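Local coordinates for OxyR (Porphyromonas gingivalis, PDB 3HO7), which probably acts as a redox-sensitive, DNA-binding transcription regulator of the LysR family, represented here by its regulatory domain, at residues E83-E93 and V152-Q163. Numbering follows the deposited sequence.
Sequences EEFLGYVSRCE and VESGQGITFIPQ
L86 and Y88 on strand 83-89 exchange pairs of backbone hydrogen bonds with I161 and T159 of the antiparallel strand 158-162; Y88 N to T159 O is 2.7 Å. S90 N carries the pairing past the strand ends to G157 O (3.2 Å), while Q163 N gives E84 O a weak bond. On the sheet face bearing L86, Y88, T159 and I161, the Y88 ring, its CG anti to the backbone N (chi1 -155°), stands between two aliphatic neighbours: I161 CD1 meets Y88 CD1 obliquely at 3.6 Å, and V152 CG1 meets Y88 CD2. The other face pairs V89 with I158 side by side, and the F160 ring turns its edge to L86 O. Both strands belong to the periplasmic-binding-protein-like fold of the LysR regulatory domain; strand 177-178 also pairs with strand 75-89, and M149 of helix 145-153 adds to the packing on Y88 and I161. Among the polar side chains, Y88 OH donates to E153 OE2 (2.7 Å), on the anti side of a carboxylate whose plane is 71° from the ring; R150 and Q173 also hold this oxygen. Past the Schellman motif at G155, E93 OE2 takes a weak bond from G157 N, and E93 OE1 pairs with R110. S90 OG accepts from C92 N in an ST turn. One water bridges R91 N and V152 O.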
ATOM      1  N   GLU A  83      12.587 -15.008   0.266  1.00 26.23           N
ATOM      2  CA  GLU A  83      12.836 -13.586   0.404  1.00 25.91           C
ATOM      3  C   GLU A  83      13.042 -13.234   1.863  1.00 26.03           C
ATOM      4  O   GLU A  83      12.193 -13.522   2.706  1.00 25.80           O
ATOM      5  CB  GLU A  83      11.673 -12.783  -0.172  1.00 25.25           C
ATOM      6  CG  GLU A  83      11.880 -11.281  -0.120  1.00 24.23           C
ATOM      7  CD  GLU A  83      10.805 -10.524  -0.874  1.00 22.47           C
ATOM      8  OE1 GLU A  83       9.662 -11.017  -0.928  1.00 21.67           O
ATOM      9  OE2 GLU A  83      11.105  -9.438  -1.408  1.00 22.58           O
ATOM     10  N   GLU A  84      14.192 -12.649   2.163  1.00 26.74           N
ATOM     11  CA  GLU A  84      14.514 -12.272   3.526  1.00 27.04           C
ATOM     12  C   GLU A  84      13.733 -11.069   4.022  1.00 26.41           C
ATOM     13  O   GLU A  84      13.523 -10.105   3.292  1.00 25.84           O
ATOM     14  CB  GLU A  84      16.008 -11.972   3.657  1.00 28.05           C
ATOM     15  CG  GLU A  84      16.888 -13.198   3.734  1.00 29.87           C
ATOM     16  CD  GLU A  84      18.259 -12.892   4.302  1.00 31.72           C
ATOM     17  OE1 GLU A  84      18.396 -11.892   5.034  1.00 32.73           O
ATOM     18  OE2 GLU A  84      19.197 -13.660   4.021  1.00 33.64           O
ATOM     19  N   PHE A  85      13.332 -11.132   5.284  1.00 26.33           N
ATOM     20  CA  PHE A  85      12.824  -9.972   5.989  1.00 25.93           C
ATOM     21  C   PHE A  85      14.019  -9.167   6.476  1.00 26.08           C
ATOM     22  O   PHE A  85      14.992  -9.730   6.984  1.00 26.88           O
ATOM     23  CB  PHE A  85      11.987 -10.395   7.193  1.00 26.18           C
ATOM     24  CG  PHE A  85      10.641 -10.939   6.835  1.00 26.26           C
ATOM     25  CD1 PHE A  85       9.630 -10.093   6.413  1.00 26.89           C
ATOM     26  CD2 PHE A  85      10.377 -12.295   6.940  1.00 27.30           C
ATOM     27  CE1 PHE A  85       8.383 -10.591   6.090  1.00 26.93           C
ATOM     28  CE2 PHE A  85       9.132 -12.799   6.620  1.00 27.59           C
ATOM     29  CZ  PHE A  85       8.133 -11.944   6.195  1.00 27.60           C
ATOM     30  N   LEU A  86      13.948  -7.852   6.316  1.00 25.58           N
ATOM     31  CA  LEU A  86      14.999  -6.975   6.802  1.00 25.67           C
ATOM     32  C   LEU A  86      14.422  -5.951   7.761  1.00 25.16           C
ATOM     33  O   LEU A  86      13.288  -5.498   7.598  1.00 24.31           O
ATOM     34  CB  LEU A  86      15.709  -6.267   5.644  1.00 25.99           C
ATOM     35  CG  LEU A  86      16.551  -7.124   4.692  1.00 26.35           C
ATOM     36  CD1 LEU A  86      17.207  -6.243   3.641  1.00 27.38           C
ATOM     37  CD2 LEU A  86      17.594  -7.917   5.460  1.00 27.33           C
ATOM     38  N   GLY A  87      15.204  -5.605   8.776  1.00 25.60           N
ATOM     39  CA  GLY A  87      14.825  -4.547   9.692  1.00 25.39           C
ATOM     40  C   GLY A  87      14.865  -3.202   8.997  1.00 25.16           C
ATOM     41  O   GLY A  87      15.794  -2.896   8.249  1.00 25.54           O
ATOM     42  N   TYR A  88      13.836  -2.400   9.231  1.00 24.86           N
ATOM     43  CA  TYR A  88      13.813  -1.038   8.745  1.00 24.70           C
ATOM     44  C   TYR A  88      13.735  -0.192  10.007  1.00 24.92           C
ATOM     45  O   TYR A  88      12.695  -0.131  10.656  1.00 24.65           O
ATOM     46  CB  TYR A  88      12.597  -0.827   7.840  1.00 24.54           C
ATOM     47  CG  TYR A  88      12.732   0.291   6.829  1.00 24.81           C
ATOM     48  CD1 TYR A  88      13.810   0.341   5.954  1.00 25.48           C
ATOM     49  CD2 TYR A  88      11.761   1.279   6.730  1.00 25.32           C
ATOM     50  CE1 TYR A  88      13.930   1.361   5.020  1.00 25.19           C
ATOM     51  CE2 TYR A  88      11.868   2.298   5.804  1.00 25.46           C
ATOM     52  CZ  TYR A  88      12.952   2.335   4.950  1.00 25.49           C
ATOM     53  OH  TYR A  88      13.049   3.350   4.030  1.00 26.94           O
ATOM     54  N   VAL A  89      14.853   0.429  10.366  1.00 25.31           N
ATOM     55  CA  VAL A  89      15.003   1.051  11.679  1.00 26.05           C
ATOM     56  C   VAL A  89      15.127   2.566  11.574  1.00 26.58           C
ATOM     57  O   VAL A  89      16.005   3.071  10.884  1.00 26.97           O
ATOM     58  CB  VAL A  89      16.257   0.508  12.395  1.00 26.40           C
ATOM     59  CG1 VAL A  89      16.332   1.044  13.820  1.00 26.86           C
ATOM     60  CG2 VAL A  89      16.259  -1.014  12.386  1.00 26.29           C
ATOM     61  N   SER A  90      14.260   3.292  12.274  1.00 27.04           N
ATOM     62  CA  SER A  90      14.302   4.748  12.234  1.00 27.88           C
ATOM     63  C   SER A  90      15.589   5.254  12.877  1.00 28.80           C
ATOM     64  O   SER A  90      16.168   4.586  13.731  1.00 29.16           O
ATOM     65  CB  SER A  90      13.097   5.355  12.949  1.00 28.26           C
ATOM     66  OG  SER A  90      13.467   5.838  14.229  1.00 29.33           O
ATOM     67  N   ARG A  91      16.022   6.440  12.469  1.00 29.50           N
ATOM     68  CA  ARG A  91      17.256   7.023  12.979  1.00 30.82           C
ATOM     69  C   ARG A  91      17.142   7.390  14.461  1.00 31.56           C
ATOM     70  O   ARG A  91      18.139   7.725  15.104  1.00 32.54           O
ATOM     71  CB  ARG A  91      17.641   8.247  12.142  1.00 31.18           C
ATOM     72  CG  ARG A  91      17.745   7.950  10.653  1.00 31.45           C
ATOM     73  CD  ARG A  91      17.866   9.219   9.827  1.00 32.26           C
ATOM     74  NE  ARG A  91      17.828   8.932   8.396  1.00 32.55           N
ATOM     75  CZ  ARG A  91      18.898   8.634   7.669  1.00 32.82           C
ATOM     76  NH1 ARG A  91      20.097   8.592   8.236  1.00 33.56           N
ATOM     77  NH2 ARG A  91      18.771   8.384   6.373  1.00 32.58           N
ATOM     78  N   CYS A  92      15.929   7.314  15.000  1.00 31.54           N
ATOM     79  CA  CYS A  92      15.683   7.682  16.394  1.00 32.57           C
ATOM     80  C   CYS A  92      15.747   6.484  17.337  1.00 32.33           C
ATOM     81  O   CYS A  92      15.781   6.647  18.556  1.00 32.74           O
ATOM     82  CB  CYS A  92      14.327   8.374  16.533  1.00 32.72           C
ATOM     83  SG  CYS A  92      14.081   9.749  15.393  1.00 34.56           S
ATOM     84  N   GLU A  93      15.757   5.280  16.776  1.00 31.69           N
ATOM     85  CA  GLU A  93      15.790   4.072  17.593  1.00 31.70           C
ATOM     86  C   GLU A  93      17.205   3.767  18.073  1.00 32.27           C
ATOM     87  O   GLU A  93      18.160   3.872  17.305  1.00 32.46           O
ATOM     88  CB  GLU A  93      15.240   2.877  16.812  1.00 30.73           C
ATOM     89  CG  GLU A  93      14.036   3.204  15.941  1.00 30.42           C
ATOM     90  CD  GLU A  93      12.908   3.853  16.718  1.00 30.72           C
ATOM     91  OE1 GLU A  93      12.537   3.329  17.793  1.00 31.12           O
ATOM     92  OE2 GLU A  93      12.388   4.891  16.252  1.00 30.80           O
ATOM     93  N   VAL A 152       8.703   4.918   9.760  1.00 23.90           N
ATOM     94  CA  VAL A 152      10.096   4.692  10.121  1.00 24.12           C
ATOM     95  C   VAL A 152      10.999   5.795   9.576  1.00 24.78           C
ATOM     96  O   VAL A 152      11.864   6.306  10.284  1.00 25.41           O
ATOM     97  CB  VAL A 152      10.591   3.320   9.627  1.00 23.28           C
ATOM     98  CG1 VAL A 152      12.075   3.154   9.915  1.00 24.07           C
ATOM     99  CG2 VAL A 152       9.784   2.206  10.276  1.00 22.87           C
ATOM    100  N   GLU A 153      10.786   6.167   8.319  1.00 25.25           N
ATOM    101  CA  GLU A 153      11.599   7.198   7.684  1.00 26.06           C
ATOM    102  C   GLU A 153      11.441   8.556   8.368  1.00 27.09           C
ATOM    103  O   GLU A 153      12.294   9.432   8.237  1.00 27.51           O
ATOM    104  CB  GLU A 153      11.265   7.289   6.195  1.00 26.12           C
ATOM    105  CG  GLU A 153      11.560   6.002   5.436  1.00 25.81           C
ATOM    106  CD  GLU A 153      10.870   5.945   4.089  1.00 26.65           C
ATOM    107  OE1 GLU A 153      10.213   6.940   3.713  1.00 28.05           O
ATOM    108  OE2 GLU A 153      10.980   4.899   3.413  1.00 27.08           O
ATOM    109  N   SER A 154      10.333   8.708   9.087  1.00 27.38           N
ATOM    110  CA  SER A 154      10.004   9.938   9.792  1.00 28.49           C
ATOM    111  C   SER A 154      10.541   9.905  11.216  1.00 28.68           C
ATOM    112  O   SER A 154      10.320  10.830  11.994  1.00 29.66           O
ATOM    113  CB  SER A 154       8.492  10.170   9.798  1.00 28.93           C
ATOM    114  OG  SER A 154       7.813   9.084  10.396  1.00 28.93           O
ATOM    115  N   GLY A 155      11.248   8.832  11.549  1.00 27.93           N
ATOM    116  CA  GLY A 155      11.818   8.677  12.873  1.00 28.29           C
ATOM    117  C   GLY A 155      10.939   7.996  13.902  1.00 28.17           C
ATOM    118  O   GLY A 155      11.281   7.961  15.081  1.00 28.68           O
ATOM    119  N   GLN A 156       9.802   7.457  13.481  1.00 27.74           N
ATOM    120  CA  GLN A 156       8.961   6.763  14.437  1.00 28.10           C
ATOM    121  C   GLN A 156       8.998   5.253  14.244  1.00 27.46           C
ATOM    122  O   GLN A 156       8.452   4.721  13.284  1.00 27.22           O
ATOM    123  CB  GLN A 156       7.519   7.257  14.299  1.00 28.56           C
ATOM    124  CG  GLN A 156       7.394   8.766  14.143  1.00 29.21           C
ATOM    125  CD  GLN A 156       5.982   9.208  13.804  1.00 30.00           C
ATOM    126  OE1 GLN A 156       5.006   8.621  14.266  1.00 30.15           O
ATOM    127  NE2 GLN A 156       5.869  10.252  12.992  1.00 29.69           N
ATOM    128  N   GLY A 157       9.582   4.564  15.215  1.00 27.40           N
ATOM    129  CA  GLY A 157       9.588   3.117  15.241  1.00 26.86           C
ATOM    130  C   GLY A 157      10.451   2.311  14.288  1.00 26.47           C
ATOM    131  O   GLY A 157      11.397   2.787  13.664  1.00 26.20           O
ATOM    132  N   ILE A 158      10.072   1.044  14.205  1.00 26.13           N
ATOM    133  CA  ILE A 158      10.705   0.017  13.404  1.00 25.76           C
ATOM    134  C   ILE A 158       9.663  -0.857  12.722  1.00 25.41           C
ATOM    135  O   ILE A 158       8.550  -1.024  13.220  1.00 25.58           O
ATOM    136  CB  ILE A 158      11.586  -0.885  14.290  1.00 26.03           C
ATOM    137  CG1 ILE A 158      12.818  -0.119  14.781  1.00 26.72           C
ATOM    138  CG2 ILE A 158      11.963  -2.159  13.550  1.00 25.49           C
ATOM    139  CD1 ILE A 158      13.773  -0.954  15.612  1.00 27.60           C
ATOM    140  N   THR A 159      10.051  -1.417  11.581  1.00 25.01           N
ATOM    141  CA  THR A 159       9.210  -2.333  10.823  1.00 24.40           C
ATOM    142  C   THR A 159      10.101  -3.273  10.019  1.00 24.42           C
ATOM    143  O   THR A 159      11.325  -3.138  10.030  1.00 24.38           O
ATOM    144  CB  THR A 159       8.270  -1.580   9.866  1.00 24.15           C
ATOM    145  OG1 THR A 159       7.255  -2.473   9.388  1.00 23.67           O
ATOM    146  CG2 THR A 159       9.047  -1.023   8.684  1.00 23.77           C
ATOM    147  N   PHE A 160       9.490  -4.226   9.322  1.00 24.41           N
ATOM    148  CA  PHE A 160      10.247  -5.183   8.524  1.00 24.64           C
ATOM    149  C   PHE A 160       9.874  -5.102   7.049  1.00 24.58           C
ATOM    150  O   PHE A 160       8.695  -5.108   6.698  1.00 24.54           O
ATOM    151  CB  PHE A 160      10.050  -6.597   9.068  1.00 25.17           C
ATOM    152  CG  PHE A 160      10.540  -6.768  10.478  1.00 26.09           C
ATOM    153  CD1 PHE A 160      11.860  -6.494  10.800  1.00 27.30           C
ATOM    154  CD2 PHE A 160       9.685  -7.197  11.480  1.00 27.43           C
ATOM    155  CE1 PHE A 160      12.321  -6.643  12.100  1.00 28.15           C
ATOM    156  CE2 PHE A 160      10.142  -7.350  12.782  1.00 27.82           C
ATOM    157  CZ  PHE A 160      11.461  -7.071  13.091  1.00 28.81           C
ATOM    158  N   ILE A 161      10.882  -5.017   6.189  1.00 24.63           N
ATOM    159  CA  ILE A 161      10.640  -4.902   4.752  1.00 24.49           C
ATOM    160  C   ILE A 161      11.221  -6.082   3.979  1.00 24.79           C
ATOM    161  O   ILE A 161      12.179  -6.708   4.419  1.00 24.99           O
ATOM    162  CB  ILE A 161      11.200  -3.585   4.179  1.00 24.74           C
ATOM    163  CG1 ILE A 161      12.715  -3.515   4.355  1.00 25.31           C
ATOM    164  CG2 ILE A 161      10.538  -2.391   4.852  1.00 24.32           C
ATOM    165  CD1 ILE A 161      13.354  -2.345   3.628  1.00 26.17           C
ATOM    166  N   PRO A 162      10.633  -6.382   2.814  1.00 24.88           N
ATOM    167  CA  PRO A 162      11.064  -7.509   1.998  1.00 25.28           C
ATOM    168  C   PRO A 162      12.326  -7.169   1.219  1.00 25.95           C
ATOM    169  O   PRO A 162      12.498  -6.028   0.794  1.00 25.81           O
ATOM    170  CB  PRO A 162       9.884  -7.721   1.034  1.00 24.77           C
ATOM    171  CG  PRO A 162       8.839  -6.671   1.399  1.00 24.87           C
ATOM    172  CD  PRO A 162       9.554  -5.620   2.170  1.00 24.78           C
ATOM    173  N   GLN A 163      13.196  -8.159   1.031  1.00 26.73           N
ATOM    174  CA  GLN A 163      14.466  -7.950   0.342  1.00 28.13           C
ATOM    175  C   GLN A 163      14.296  -7.284  -1.024  1.00 28.24           C
ATOM    176  O   GLN A 163      15.073  -6.406  -1.390  1.00 28.67           O
ATOM    177  CB  GLN A 163      15.217  -9.276   0.188  1.00 28.72           C
ATOM    178  CG  GLN A 163      16.376  -9.229  -0.799  1.00 30.58           C
ATOM    179  CD  GLN A 163      17.428  -8.202  -0.429  1.00 32.41           C
ATOM    180  OE1 GLN A 163      17.706  -7.975   0.749  1.00 33.47           O
ATOM    181  NE2 GLN A 163      18.027  -7.578  -1.439  1.00 33.80           N
TER
HETATM  182  O   HOH W   1      14.181   7.598  10.711  1.00 25.82           O